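Local coordinates for protein lipase (PDB 1LGY) that hydrolyses the ester bonds of triglycerides and of their partial glycerides, with a strong preference for the 1 and 3 positions, at residues K19-A24 with S259-N264; A25-R30 with V79-N84; K104-H109 with N182-Y187; F216-V221 with E238-D243. All coordinates share one frame; numbering follows the deposited sequence.

Contact 1 of 4, residues K19-A24 with S259-N264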
loop_
_atom_site.group_PDB
_atom_site.type_symbol
_atom_site.label_atom_id
_atom_site.label_comp_id
_atom_site.label_asym_id
_atom_site.label_seq_id
_atom_site.Cartn_x
_atom_site.Cartn_y
_atom_site.Cartn_z
ATOM N N LYS A 19 -13.046 0.756 -0.217
ATOM C CA LYS A 19 -12.973 0.482 1.208
ATOM C C LYS A 19 -11.559 0.621 1.664
ATOM O O LYS A 19 -11.321 1.188 2.722
ATOM C CB LYS A 19 -13.460 -0.941 1.530
ATOM C CG LYS A 19 -13.239 -1.404 2.946
ATOM C CD LYS A 19 -14.181 -2.554 3.111
ATOM C CE LYS A 19 -14.283 -2.964 4.576
ATOM N NZ LYS A 19 -13.432 -4.110 4.834
ATOM N N TYR A 20 -10.626 0.161 0.831
ATOM C CA TYR A 20 -9.242 0.223 1.202
ATOM C C TYR A 20 -8.563 1.535 0.950
ATOM O O TYR A 20 -7.599 1.840 1.652
ATOM C CB TYR A 20 -8.533 -0.887 0.510
ATOM C CG TYR A 20 -9.050 -2.192 1.070
ATOM C CD1 TYR A 20 -8.973 -2.444 2.432
ATOM C CD2 TYR A 20 -9.637 -3.113 0.235
ATOM C CE1 TYR A 20 -9.491 -3.609 2.974
ATOM C CE2 TYR A 20 -10.150 -4.282 0.763
ATOM C CZ TYR A 20 -10.074 -4.513 2.128
ATOM O OH TYR A 20 -10.616 -5.670 2.657
ATOM N N ALA A 21 -9.031 2.353 0.010
ATOM C CA ALA A 21 -8.485 3.665 -0.131
ATOM C C ALA A 21 -8.892 4.455 1.104
ATOM O O ALA A 21 -8.071 5.101 1.739
ATOM C CB ALA A 21 -9.063 4.259 -1.355
ATOM N N GLY A 22 -10.144 4.306 1.559
ATOM C CA GLY A 22 -10.654 4.939 2.778
ATOM C C GLY A 22 -9.902 4.571 4.059
ATOM O O GLY A 22 -9.739 5.427 4.938
ATOM N N ILE A 23 -9.400 3.341 4.185
ATOM C CA ILE A 23 -8.641 2.951 5.344
ATOM C C ILE A 23 -7.261 3.529 5.192
ATOM O O ILE A 23 -6.787 4.164 6.120
ATOM C CB ILE A 23 -8.591 1.419 5.445
ATOM C CG1 ILE A 23 -10.039 0.892 5.672
ATOM C CG2 ILE A 23 -7.674 1.018 6.588
ATOM C CD1 ILE A 23 -10.270 -0.587 6.059
ATOM N N ALA A 24 -6.617 3.414 4.029
ATOM C CA ALA A 24 -5.337 4.090 3.813
ATOM C C ALA A 24 -5.426 5.589 4.131
ATOM O O ALA A 24 -4.475 6.117 4.677
ATOM C CB ALA A 24 -4.916 3.920 2.383
ATOM N N SER A 259 -6.596 12.489 -4.197
ATOM C CA SER A 259 -7.925 12.001 -3.880
ATOM C C SER A 259 -8.147 10.698 -4.600
ATOM O O SER A 259 -7.643 10.577 -5.686
ATOM C CB SER A 259 -9.003 12.964 -4.318
ATOM O OG SER A 259 -8.602 13.532 -5.561
ATOM N N TYR A 260 -8.801 9.680 -4.035
ATOM C CA TYR A 260 -8.981 8.405 -4.705
ATOM C C TYR A 260 -10.401 8.083 -4.448
ATOM O O TYR A 260 -10.755 7.956 -3.287
ATOM C CB TYR A 260 -8.206 7.246 -4.103
ATOM C CG TYR A 260 -6.931 7.057 -4.888
ATOM C CD1 TYR A 260 -5.931 8.029 -4.792
ATOM C CD2 TYR A 260 -6.773 5.952 -5.738
ATOM C CE1 TYR A 260 -4.770 7.915 -5.550
ATOM C CE2 TYR A 260 -5.608 5.833 -6.495
ATOM C CZ TYR A 260 -4.634 6.828 -6.381
ATOM O OH TYR A 260 -3.505 6.767 -7.107
ATOM N N PHE A 261 -11.187 7.944 -5.512
ATOM C CA PHE A 261 -12.599 7.646 -5.418
ATOM C C PHE A 261 -13.269 8.704 -4.526
ATOM O O PHE A 261 -14.124 8.383 -3.683
ATOM C CB PHE A 261 -12.824 6.285 -4.793
ATOM C CG PHE A 261 -12.089 5.101 -5.359
ATOM C CD1 PHE A 261 -12.496 4.537 -6.563
ATOM C CD2 PHE A 261 -11.040 4.538 -4.626
ATOM C CE1 PHE A 261 -11.847 3.396 -7.027
ATOM C CE2 PHE A 261 -10.403 3.400 -5.109
ATOM C CZ PHE A 261 -10.802 2.822 -6.307
ATOM N N ASP A 262 -12.750 9.943 -4.683
ATOM C CA ASP A 262 -13.146 11.119 -3.935
ATOM C C ASP A 262 -12.927 11.221 -2.431
ATOM O O ASP A 262 -13.530 12.049 -1.732
ATOM C CB ASP A 262 -14.611 11.384 -4.248
ATOM C CG ASP A 262 -14.750 11.838 -5.678
ATOM O OD1 ASP A 262 -13.992 12.715 -6.105
ATOM O OD2 ASP A 262 -15.610 11.298 -6.370
ATOM N N ILE A 263 -12.014 10.402 -1.904
ATOM C CA ILE A 263 -11.647 10.436 -0.492
ATOM C C ILE A 263 -10.353 11.255 -0.416
ATOM O O ILE A 263 -9.455 10.956 -1.214
ATOM C CB ILE A 263 -11.427 8.999 0.006
ATOM C CG1 ILE A 263 -12.678 8.156 -0.082
ATOM C CG2 ILE A 263 -10.992 9.094 1.452
ATOM C CD1 ILE A 263 -12.480 6.646 0.076
ATOM N N ASN A 264 -10.167 12.287 0.430
ATOM C CA ASN A 264 -8.866 12.948 0.493
ATOM C C ASN A 264 -7.816 11.994 1.070
ATOM O O ASN A 264 -7.998 11.317 2.093
ATOM C CB ASN A 264 -8.918 14.210 1.363
ATOM C CG ASN A 264 -7.572 14.819 1.716
ATOM O OD1 ASN A 264 -7.130 14.670 2.838
ATOM N ND2 ASN A 264 -6.807 15.487 0.880
#
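A21 is the point on helix 11-26 where the C-terminal hairpin comes to rest: its methyl meets F261, Y260 and I263, each in a different way. The F261 ring turns its edge to the helix, with A21 CB lying near the ring plane, 3.8 Å from CD2 of F261 and slightly farther from CE2. F261 CG, anti to the carbonyl carbon (chi1 -52°), directs the ring to the helix, where it also touches F17 and T18, one turn back from A21.

Y260 touches with its root alone, Y260 CB standing 4.1 Å from A21 CB. From there the side chain leads away from the helix, and its hydroxyl is hydrogen-bonded to OD2 of D204, the acid of the charge relay system. I263 works tip first. Its CD1 reaches over the helix backbone, 3.6 Å from G22 N, and comes to 4.4 Å from A21 CB. G22 has no side chain, and I263 CD1 rests directly on its main chain.

The contact is purely apolar, small and buried. The hairpin that delivers the three side chains is closed by paired bonds between Y260 and I263, I263 N to Y260 O measuring 3.1 Å, around a type I' turn in which F261 and D262 both have positive phi. A beta hairpin with a two-residue type I' loop, packed on an N-terminal helix, it follows closely on the catalytic H257 in this alpha/beta-hydrolase fold.

Contact 2 of 4, residues A25-R30 with V79-N84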
loop_
_atom_site.group_PDB
_atom_site.type_symbol
_atom_site.label_atom_id
_atom_site.label_comp_id
_atom_site.label_asym_id
_atom_site.label_seq_id
_atom_site.Cartn_x
_atom_site.Cartn_y
_atom_site.Cartn_z
ATOM N N ALA A 25 -6.594 6.243 4.019
ATOM C CA ALA A 25 -6.685 7.683 4.304
ATOM C C ALA A 25 -6.680 8.086 5.751
ATOM O O ALA A 25 -6.271 9.161 6.171
ATOM C CB ALA A 25 -7.931 8.232 3.679
ATOM N N THR A 26 -7.049 7.100 6.545
ATOM C CA THR A 26 -7.106 7.253 7.981
ATOM C C THR A 26 -5.748 7.427 8.578
ATOM O O THR A 26 -5.626 8.075 9.610
ATOM C CB THR A 26 -7.780 6.029 8.653
ATOM O OG1 THR A 26 -6.951 4.880 8.495
ATOM C CG2 THR A 26 -9.110 5.739 8.015
ATOM N N ALA A 27 -4.722 6.898 7.905
ATOM C CA ALA A 27 -3.377 6.972 8.438
ATOM C C ALA A 27 -2.804 8.365 8.463
ATOM O O ALA A 27 -1.789 8.581 9.132
ATOM C CB ALA A 27 -2.422 6.107 7.639
ATOM N N TYR A 28 -3.484 9.294 7.752
ATOM C CA TYR A 28 -3.107 10.702 7.758
ATOM C C TYR A 28 -3.802 11.545 8.813
ATOM O O TYR A 28 -3.549 12.756 8.925
ATOM C CB TYR A 28 -3.386 11.354 6.446
ATOM C CG TYR A 28 -2.500 10.841 5.329
ATOM C CD1 TYR A 28 -1.212 11.359 5.152
ATOM C CD2 TYR A 28 -3.006 9.867 4.459
ATOM C CE1 TYR A 28 -0.433 10.893 4.105
ATOM C CE2 TYR A 28 -2.218 9.421 3.400
ATOM C CZ TYR A 28 -0.937 9.928 3.232
ATOM O OH TYR A 28 -0.147 9.450 2.190
ATOM N N CYS A 29 -4.653 10.941 9.641
ATOM C CA CYS A 29 -5.242 11.734 10.687
ATOM C C CYS A 29 -4.394 11.513 11.888
ATOM O O CYS A 29 -4.211 10.397 12.344
ATOM C CB CYS A 29 -6.635 11.300 11.000
ATOM S SG CYS A 29 -7.637 11.204 9.511
ATOM N N ARG A 30 -3.819 12.644 12.300
ATOM C CA ARG A 30 -3.005 12.748 13.489
ATOM C C ARG A 30 -3.667 12.048 14.658
ATOM O O ARG A 30 -2.993 11.353 15.418
ATOM C CB ARG A 30 -2.805 14.178 13.923
ATOM C CG ARG A 30 -1.992 15.095 13.038
ATOM C CD ARG A 30 -0.605 15.235 13.638
ATOM N NE ARG A 30 -0.601 15.888 14.949
ATOM C CZ ARG A 30 0.381 15.655 15.842
ATOM N NH1 ARG A 30 1.413 14.822 15.608
ATOM N NH2 ARG A 30 0.330 16.275 17.015
ATOM N N VAL A 79 -1.532 -0.623 8.508
ATOM C CA VAL A 79 -1.724 0.508 7.599
ATOM C C VAL A 79 -0.516 1.382 7.680
ATOM O O VAL A 79 -0.067 1.681 8.775
ATOM C CB VAL A 79 -3.004 1.294 8.017
ATOM C CG1 VAL A 79 -3.193 2.586 7.234
ATOM C CG2 VAL A 79 -4.209 0.391 7.762
ATOM N N PHE A 80 -0.006 1.858 6.554
ATOM C CA PHE A 80 1.159 2.754 6.559
ATOM C C PHE A 80 0.950 4.065 5.825
ATOM O O PHE A 80 0.040 4.223 5.017
ATOM C CB PHE A 80 2.378 2.157 5.888
ATOM C CG PHE A 80 2.944 0.894 6.488
ATOM C CD1 PHE A 80 2.429 -0.329 6.090
ATOM C CD2 PHE A 80 3.978 0.965 7.432
ATOM C CE1 PHE A 80 2.942 -1.492 6.640
ATOM C CE2 PHE A 80 4.473 -0.222 7.964
ATOM C CZ PHE A 80 3.958 -1.447 7.573
ATOM N N ARG A 81 1.858 5.010 6.132
ATOM C CA ARG A 81 1.993 6.250 5.361
ATOM C C ARG A 81 3.400 6.810 5.572
ATOM O O ARG A 81 3.996 6.615 6.627
ATOM C CB ARG A 81 1.031 7.336 5.804
ATOM C CG ARG A 81 1.289 7.893 7.192
ATOM C CD ARG A 81 0.552 9.174 7.366
ATOM N NE ARG A 81 1.177 9.870 8.449
ATOM C CZ ARG A 81 1.901 10.934 8.160
ATOM N NH1 ARG A 81 2.067 11.377 6.925
ATOM N NH2 ARG A 81 2.475 11.599 9.127
ATOM N N GLY A 82 3.982 7.436 4.550
ATOM C CA GLY A 82 5.165 8.212 4.786
ATOM C C GLY A 82 4.697 9.646 4.962
ATOM O O GLY A 82 3.575 9.968 5.374
ATOM N N THR A 83 5.661 10.501 4.684
ATOM C CA THR A 83 5.447 11.922 4.640
ATOM C C THR A 83 4.358 12.321 3.676
ATOM O O THR A 83 4.380 11.955 2.497
ATOM C CB THR A 83 6.776 12.623 4.220
ATOM O OG1 THR A 83 6.509 14.003 4.069
ATOM C CG2 THR A 83 7.306 12.164 2.876
ATOM N N ASN A 84 3.480 13.188 4.164
ATOM C CA ASN A 84 2.504 13.776 3.274
ATOM C C ASN A 84 2.967 15.079 2.599
ATOM O O ASN A 84 2.151 15.842 2.077
ATOM C CB ASN A 84 1.213 14.019 4.048
ATOM C CG ASN A 84 1.261 15.143 5.070
ATOM O OD1 ASN A 84 2.289 15.437 5.691
ATOM N ND2 ASN A 84 0.103 15.784 5.263
HETATM O O HOH W 1 2.247 8.012 2.608
#
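Y28 and R81 meet where the chain leaving helix 11-26 crosses the end of strand 75-81, an interior strand of the alpha/beta-hydrolase sheet, close to the nucleophile S145. The apolar part comes first. A27 points its methyl at the strand, where A27 CB is 3.6 Å from V79 CG1, the branch set anti to the backbone N (chi1 173°). A27 CB also stands 4.1 Å from R81 CB, which puts the one methyl between two side chains on the same face of the strand.

The second element is CH-pi. R81 lays its aliphatic chain across one face of the Y28 ring, with R81 CD 4.0 Å from the ring centroid and 29° off the normal. Its guanidinium is tilted 49° from the ring plane, and its NH2 has a long, weak ion pair with D62. N84 CB comes to the ring obliquely, 3.5 Å from Y28 CE1, while the N84 amide nitrogen is hydrogen-bonded to the carbonyl of G266.

A covalent link lies next door: the type I turn from T26 to C29 carries both A27 and Y28, and C29 at its end is tied by a disulfide to C268, which joins this short run of chain to the C-terminal tail.

The polar links run through the Y28 hydroxyl. It is hydrogen-bonded to ND1 of H144, next to S145, whose side chain also touches the tyrosine. On the strand side a single water bridges the segments: it lies 2.8 Å from Y28 OH and accepts a 2.7 Å hydrogen bond from G82 N.

Contact 3 of 4, residues K104-H109 with N182-Y187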
loop_
_atom_site.group_PDB
_atom_site.type_symbol
_atom_site.label_atom_id
_atom_site.label_comp_id
_atom_site.label_asym_id
_atom_site.label_seq_id
_atom_site.Cartn_x
_atom_site.Cartn_y
_atom_site.Cartn_z
ATOM N N LYS A 104 17.593 -14.005 -4.170
ATOM C CA LYS A 104 18.802 -13.935 -4.981
ATOM C C LYS A 104 18.403 -13.385 -6.319
ATOM O O LYS A 104 17.410 -13.786 -6.913
ATOM C CB LYS A 104 19.440 -15.374 -5.016
ATOM C CG LYS A 104 19.714 -16.340 -6.195
ATOM C CD LYS A 104 20.885 -15.913 -7.101
ATOM C CE LYS A 104 21.099 -16.851 -8.279
ATOM N NZ LYS A 104 21.890 -16.165 -9.291
ATOM N N GLY A 105 19.101 -12.276 -6.595
ATOM C CA GLY A 105 18.853 -11.510 -7.792
ATOM C C GLY A 105 17.943 -10.307 -7.586
ATOM O O GLY A 105 17.808 -9.463 -8.489
ATOM N N ALA A 106 17.273 -10.187 -6.436
ATOM C CA ALA A 106 16.356 -9.075 -6.183
ATOM C C ALA A 106 17.029 -7.878 -5.528
ATOM O O ALA A 106 18.011 -8.017 -4.789
ATOM C CB ALA A 106 15.261 -9.560 -5.278
ATOM N N LYS A 107 16.478 -6.693 -5.821
ATOM C CA LYS A 107 16.912 -5.407 -5.290
ATOM C C LYS A 107 15.715 -4.487 -5.159
ATOM O O LYS A 107 14.880 -4.389 -6.043
ATOM C CB LYS A 107 17.873 -4.704 -6.197
ATOM C CG LYS A 107 19.192 -5.423 -6.419
ATOM C CD LYS A 107 19.978 -4.528 -7.345
ATOM C CE LYS A 107 21.159 -5.304 -7.880
ATOM N NZ LYS A 107 22.204 -5.479 -6.885
ATOM N N VAL A 108 15.574 -3.774 -4.069
ATOM C CA VAL A 108 14.465 -2.855 -3.865
ATOM C C VAL A 108 15.034 -1.447 -3.709
ATOM O O VAL A 108 16.228 -1.298 -3.460
ATOM C CB VAL A 108 13.678 -3.266 -2.592
ATOM C CG1 VAL A 108 13.006 -4.612 -2.805
ATOM C CG2 VAL A 108 14.620 -3.409 -1.409
ATOM N N HIS A 109 14.209 -0.400 -3.771
ATOM C CA HIS A 109 14.649 0.964 -3.589
ATOM C C HIS A 109 15.360 1.056 -2.276
ATOM O O HIS A 109 14.899 0.538 -1.277
ATOM C CB HIS A 109 13.446 1.868 -3.601
ATOM C CG HIS A 109 13.732 3.359 -3.494
ATOM N ND1 HIS A 109 13.888 4.258 -4.453
ATOM C CD2 HIS A 109 13.798 4.045 -2.329
ATOM C CE1 HIS A 109 14.035 5.442 -3.916
ATOM N NE2 HIS A 109 13.977 5.287 -2.628
ATOM N N ASN A 182 13.351 -3.993 -8.636
ATOM C CA ASN A 182 13.813 -4.388 -9.962
ATOM C C ASN A 182 13.012 -5.564 -10.549
ATOM O O ASN A 182 12.144 -6.084 -9.843
ATOM C CB ASN A 182 15.301 -4.727 -9.814
ATOM C CG ASN A 182 15.527 -6.078 -9.146
ATOM O OD1 ASN A 182 16.395 -6.850 -9.542
ATOM N ND2 ASN A 182 14.759 -6.461 -8.137
ATOM N N PRO A 183 13.185 -6.051 -11.793
ATOM C CA PRO A 183 12.351 -7.128 -12.307
ATOM C C PRO A 183 12.364 -8.429 -11.527
ATOM O O PRO A 183 11.287 -9.005 -11.367
ATOM C CB PRO A 183 12.816 -7.267 -13.738
ATOM C CG PRO A 183 13.333 -5.878 -14.104
ATOM C CD PRO A 183 14.029 -5.482 -12.856
ATOM N N THR A 184 13.526 -8.915 -11.024
ATOM C CA THR A 184 13.555 -10.128 -10.223
ATOM C C THR A 184 12.704 -9.957 -8.985
ATOM O O THR A 184 12.113 -10.924 -8.527
ATOM C CB THR A 184 14.991 -10.504 -9.762
ATOM O OG1 THR A 184 15.782 -10.832 -10.929
ATOM C CG2 THR A 184 14.971 -11.661 -8.759
ATOM N N PHE A 185 12.601 -8.775 -8.363
ATOM C CA PHE A 185 11.797 -8.649 -7.154
ATOM C C PHE A 185 10.358 -8.733 -7.582
ATOM O O PHE A 185 9.585 -9.412 -6.937
ATOM C CB PHE A 185 12.083 -7.313 -6.453
ATOM C CG PHE A 185 11.083 -6.858 -5.412
ATOM C CD1 PHE A 185 11.145 -7.336 -4.118
ATOM C CD2 PHE A 185 10.068 -5.938 -5.774
ATOM C CE1 PHE A 185 10.203 -6.915 -3.164
ATOM C CE2 PHE A 185 9.142 -5.528 -4.822
ATOM C CZ PHE A 185 9.210 -6.019 -3.519
ATOM N N ALA A 186 10.001 -8.097 -8.673
ATOM C CA ALA A 186 8.643 -8.137 -9.177
ATOM C C ALA A 186 8.162 -9.553 -9.431
ATOM O O ALA A 186 7.053 -9.971 -9.081
ATOM C CB ALA A 186 8.605 -7.347 -10.481
ATOM N N TYR A 187 9.084 -10.321 -9.993
ATOM C CA TYR A 187 8.798 -11.667 -10.361
ATOM C C TYR A 187 8.518 -12.431 -9.098
ATOM O O TYR A 187 7.487 -13.084 -9.009
ATOM C CB TYR A 187 9.988 -12.281 -11.116
ATOM C CG TYR A 187 9.813 -13.783 -11.327
ATOM C CD1 TYR A 187 8.943 -14.219 -12.310
ATOM C CD2 TYR A 187 10.456 -14.710 -10.501
ATOM C CE1 TYR A 187 8.695 -15.576 -12.473
ATOM C CE2 TYR A 187 10.207 -16.080 -10.661
ATOM C CZ TYR A 187 9.323 -16.484 -11.652
ATOM O OH TYR A 187 8.999 -17.808 -11.802
#
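G105 sets its carbonyl oxygen against the first turn of helix 183-192, 3.3 Å from T184 CB. The T184 methyl, CG2, is anti to the backbone N (chi1 of OG1 -65°), which lays it along the main chain at 3.6 Å from A106 N. A106 follows with its methyl beside the helix backbone, A106 CB lying 4.1 Å from F185 CB.

K107 supplies the polar link. Its carbonyl oxygen accepts a hydrogen bond of 3.0 Å from N182 N, nearly straight at 166° and arriving close to the line of the carbonyl. The lysine's own amine heads away to a salt bridge with D99. V108 then closes the apolar side: V108 CG1 sits over one face of the F185 ring, 3.8 Å from its centroid, as a CH-pi contact. F185 CG is anti to its backbone N (chi1 164°), which swings the ring toward the valine, and Y100 meets that ring edge-to-face.

N182 occupies the N-cap position, and its backbone ties the helix start to strand 107-109 of a two-stranded antiparallel sheet, whose other strand is 97-99. Away from the catalytic residues, this is structural packing of a small peripheral beta hairpin on a helix N-terminus.

Contact 4 of 4, residues F216-V221 with E238-D243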
loop_
_atom_site.group_PDB
_atom_site.type_symbol
_atom_site.label_atom_id
_atom_site.label_comp_id
_atom_site.label_asym_id
_atom_site.label_seq_id
_atom_site.Cartn_x
_atom_site.Cartn_y
_atom_site.Cartn_z
ATOM N N PHE A 216 13.216 -0.155 -12.567
ATOM C CA PHE A 216 12.176 -0.520 -11.601
ATOM C C PHE A 216 10.946 -1.082 -12.252
ATOM O O PHE A 216 10.621 -0.607 -13.341
ATOM C CB PHE A 216 11.784 0.703 -10.806
ATOM C CG PHE A 216 12.801 1.094 -9.746
ATOM C CD1 PHE A 216 13.876 1.923 -10.060
ATOM C CD2 PHE A 216 12.594 0.706 -8.429
ATOM C CE1 PHE A 216 14.721 2.369 -9.042
ATOM C CE2 PHE A 216 13.448 1.161 -7.418
ATOM C CZ PHE A 216 14.508 1.995 -7.731
ATOM N N LEU A 217 10.251 -2.059 -11.636
ATOM C CA LEU A 217 9.042 -2.662 -12.226
ATOM C C LEU A 217 8.014 -3.014 -11.153
ATOM O O LEU A 217 8.405 -3.388 -10.057
ATOM C CB LEU A 217 9.424 -3.905 -12.991
ATOM C CG LEU A 217 8.309 -4.650 -13.756
ATOM C CD1 LEU A 217 7.854 -3.922 -15.034
ATOM C CD2 LEU A 217 8.853 -5.995 -14.084
ATOM N N HIS A 218 6.729 -2.833 -11.438
ATOM C CA HIS A 218 5.646 -3.046 -10.496
ATOM C C HIS A 218 5.052 -4.447 -10.642
ATOM O O HIS A 218 4.728 -4.791 -11.773
ATOM C CB HIS A 218 4.450 -2.173 -10.733
ATOM C CG HIS A 218 4.313 -0.787 -10.148
ATOM N ND1 HIS A 218 4.307 -0.435 -8.898
ATOM C CD2 HIS A 218 4.030 0.324 -10.898
ATOM C CE1 HIS A 218 4.020 0.836 -8.852
ATOM N NE2 HIS A 218 3.852 1.281 -10.069
ATOM N N PRO A 219 4.835 -5.278 -9.606
ATOM C CA PRO A 219 4.055 -6.510 -9.658
ATOM C C PRO A 219 2.607 -6.168 -9.347
ATOM O O PRO A 219 2.276 -4.979 -9.202
ATOM C CB PRO A 219 4.719 -7.356 -8.618
ATOM C CG PRO A 219 4.897 -6.328 -7.533
ATOM C CD PRO A 219 5.525 -5.194 -8.325
ATOM N N GLY A 220 1.744 -7.180 -9.191
ATOM C CA GLY A 220 0.365 -6.922 -8.746
ATOM C C GLY A 220 -0.570 -6.439 -9.818
ATOM O O GLY A 220 -0.066 -5.970 -10.843
ATOM N N VAL A 221 -1.914 -6.518 -9.632
ATOM C CA VAL A 221 -2.800 -6.131 -10.718
ATOM C C VAL A 221 -3.378 -4.770 -10.541
ATOM O O VAL A 221 -3.917 -4.356 -9.543
ATOM C CB VAL A 221 -3.966 -7.210 -11.017
ATOM C CG1 VAL A 221 -3.882 -8.343 -10.024
ATOM C CG2 VAL A 221 -5.331 -6.552 -11.126
ATOM N N GLU A 238 -0.141 -9.657 -13.840
ATOM C CA GLU A 238 0.443 -9.416 -12.513
ATOM C C GLU A 238 1.834 -8.774 -12.544
ATOM O O GLU A 238 2.609 -8.866 -11.585
ATOM C CB GLU A 238 0.543 -10.724 -11.737
ATOM C CG GLU A 238 -0.764 -11.300 -11.225
ATOM C CD GLU A 238 -0.931 -12.808 -11.452
ATOM O OE1 GLU A 238 0.065 -13.545 -11.455
ATOM O OE2 GLU A 238 -2.080 -13.239 -11.635
ATOM N N ILE A 239 2.138 -8.223 -13.727
ATOM C CA ILE A 239 3.337 -7.450 -14.067
ATOM C C ILE A 239 2.776 -6.268 -14.840
ATOM O O ILE A 239 1.800 -6.431 -15.575
ATOM C CB ILE A 239 4.310 -8.225 -14.984
ATOM C CG1 ILE A 239 4.889 -9.406 -14.226
ATOM C CG2 ILE A 239 5.444 -7.353 -15.437
ATOM C CD1 ILE A 239 5.315 -9.271 -12.742
ATOM N N GLU A 240 3.363 -5.078 -14.749
ATOM C CA GLU A 240 2.690 -3.970 -15.425
ATOM C C GLU A 240 2.816 -3.813 -16.930
ATOM O O GLU A 240 3.869 -3.931 -17.564
ATOM C CB GLU A 240 3.072 -2.629 -14.781
ATOM C CG GLU A 240 4.529 -2.413 -14.595
ATOM C CD GLU A 240 4.938 -0.978 -14.373
ATOM O OE1 GLU A 240 4.190 -0.039 -14.678
ATOM O OE2 GLU A 240 6.044 -0.807 -13.897
ATOM N N THR A 241 1.560 -3.683 -17.391
ATOM C CA THR A 241 1.177 -3.448 -18.759
ATOM C C THR A 241 1.292 -1.977 -19.081
ATOM O O THR A 241 1.186 -1.097 -18.216
ATOM C CB THR A 241 -0.318 -3.855 -19.073
ATOM O OG1 THR A 241 -1.134 -2.956 -18.339
ATOM C CG2 THR A 241 -0.751 -5.230 -18.593
ATOM N N LYS A 242 1.426 -1.758 -20.385
ATOM C CA LYS A 242 1.309 -0.423 -20.920
ATOM C C LYS A 242 -0.159 -0.132 -21.228
ATOM O O LYS A 242 -0.482 0.902 -21.804
ATOM C CB LYS A 242 2.166 -0.293 -22.185
ATOM C CG LYS A 242 1.980 -1.332 -23.283
ATOM C CD LYS A 242 2.986 -1.061 -24.416
ATOM C CE LYS A 242 3.183 -2.217 -25.416
ATOM N NZ LYS A 242 1.981 -2.525 -26.175
ATOM N N ASP A 243 -1.096 -1.027 -20.861
ATOM C CA ASP A 243 -2.498 -0.799 -21.207
ATOM C C ASP A 243 -3.247 0.022 -20.186
ATOM O O ASP A 243 -4.320 0.555 -20.508
ATOM C CB ASP A 243 -3.275 -2.084 -21.361
ATOM C CG ASP A 243 -2.730 -3.068 -22.380
ATOM O OD1 ASP A 243 -2.082 -2.688 -23.352
ATOM O OD2 ASP A 243 -2.962 -4.255 -22.175
#
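E240 and H218 are brought together by E240's first torsion, which places CG between the backbone N and the carbonyl carbon (chi1 50°); the chain then runs out extended toward the opposite backbone. The carboxylate thus arrives at H218, where H218 N gives a hydrogen bond of 3.3 Å to E240 OE2, met from above the carboxylate plane. E240 OE1 lies at the edge of the H218 ring, in its plane, 3.8 Å from H218 CD2, with ring and carboxylate planes 64° apart. OE2 also receives a salt bridge from R179, and OE1 a hydrogen bond from N246, which together should hold the carboxylate's rotation.

L217 has its CG anti to the backbone N (chi1 -177°), and its two methyls divide the work: L217 CD1 lies 3.7 Å from E240 CG, while L217 CD2 is 3.9 Å from I239 CG2, the leucine and isoleucine side chains crossing at about a right angle.

Between the backbones the pairing is thin. P219 and I239 form a single beta bridge, flanked by two weak bonds, E240 N to H218 O at 3.3 Å and G220 N to E238 O at 3.1 Å. The proline CA adds a CA-H...O contact to E238 O at 3.4 Å.

Segment 216-221 leads into strand 221-227, while 238-243 lies in the loop that follows strand 231-235. Strand 196-201 backs them through R198, which touches H218 and E240, and helix 183-192 packs on L217, P219 and I239.

How the contacts relate
Contacts 1 and 2 share helix 11-26 and touch directly: I263 CG2 is 3.9 Å from A25 CB, and I23 CG2 is 3.7 Å from V79 CG2. They come at the catalytic triad by different members, Y260 through D204 and Y28 beside S145. Contacts 3 and 4 form a second pair, on the other side of the chain's centre from contact 2, their centres about 13 Å apart. The helix 183-192 of contact 3 packs on contact 4, A186 O lying 3.5 Å from P219 CB. The centres of contacts 1 and 3 lie about 29 Å apart. Contact 3 is away from the catalytic residues; in contact 4 the H218 side chain is about 9 Å from that of D204.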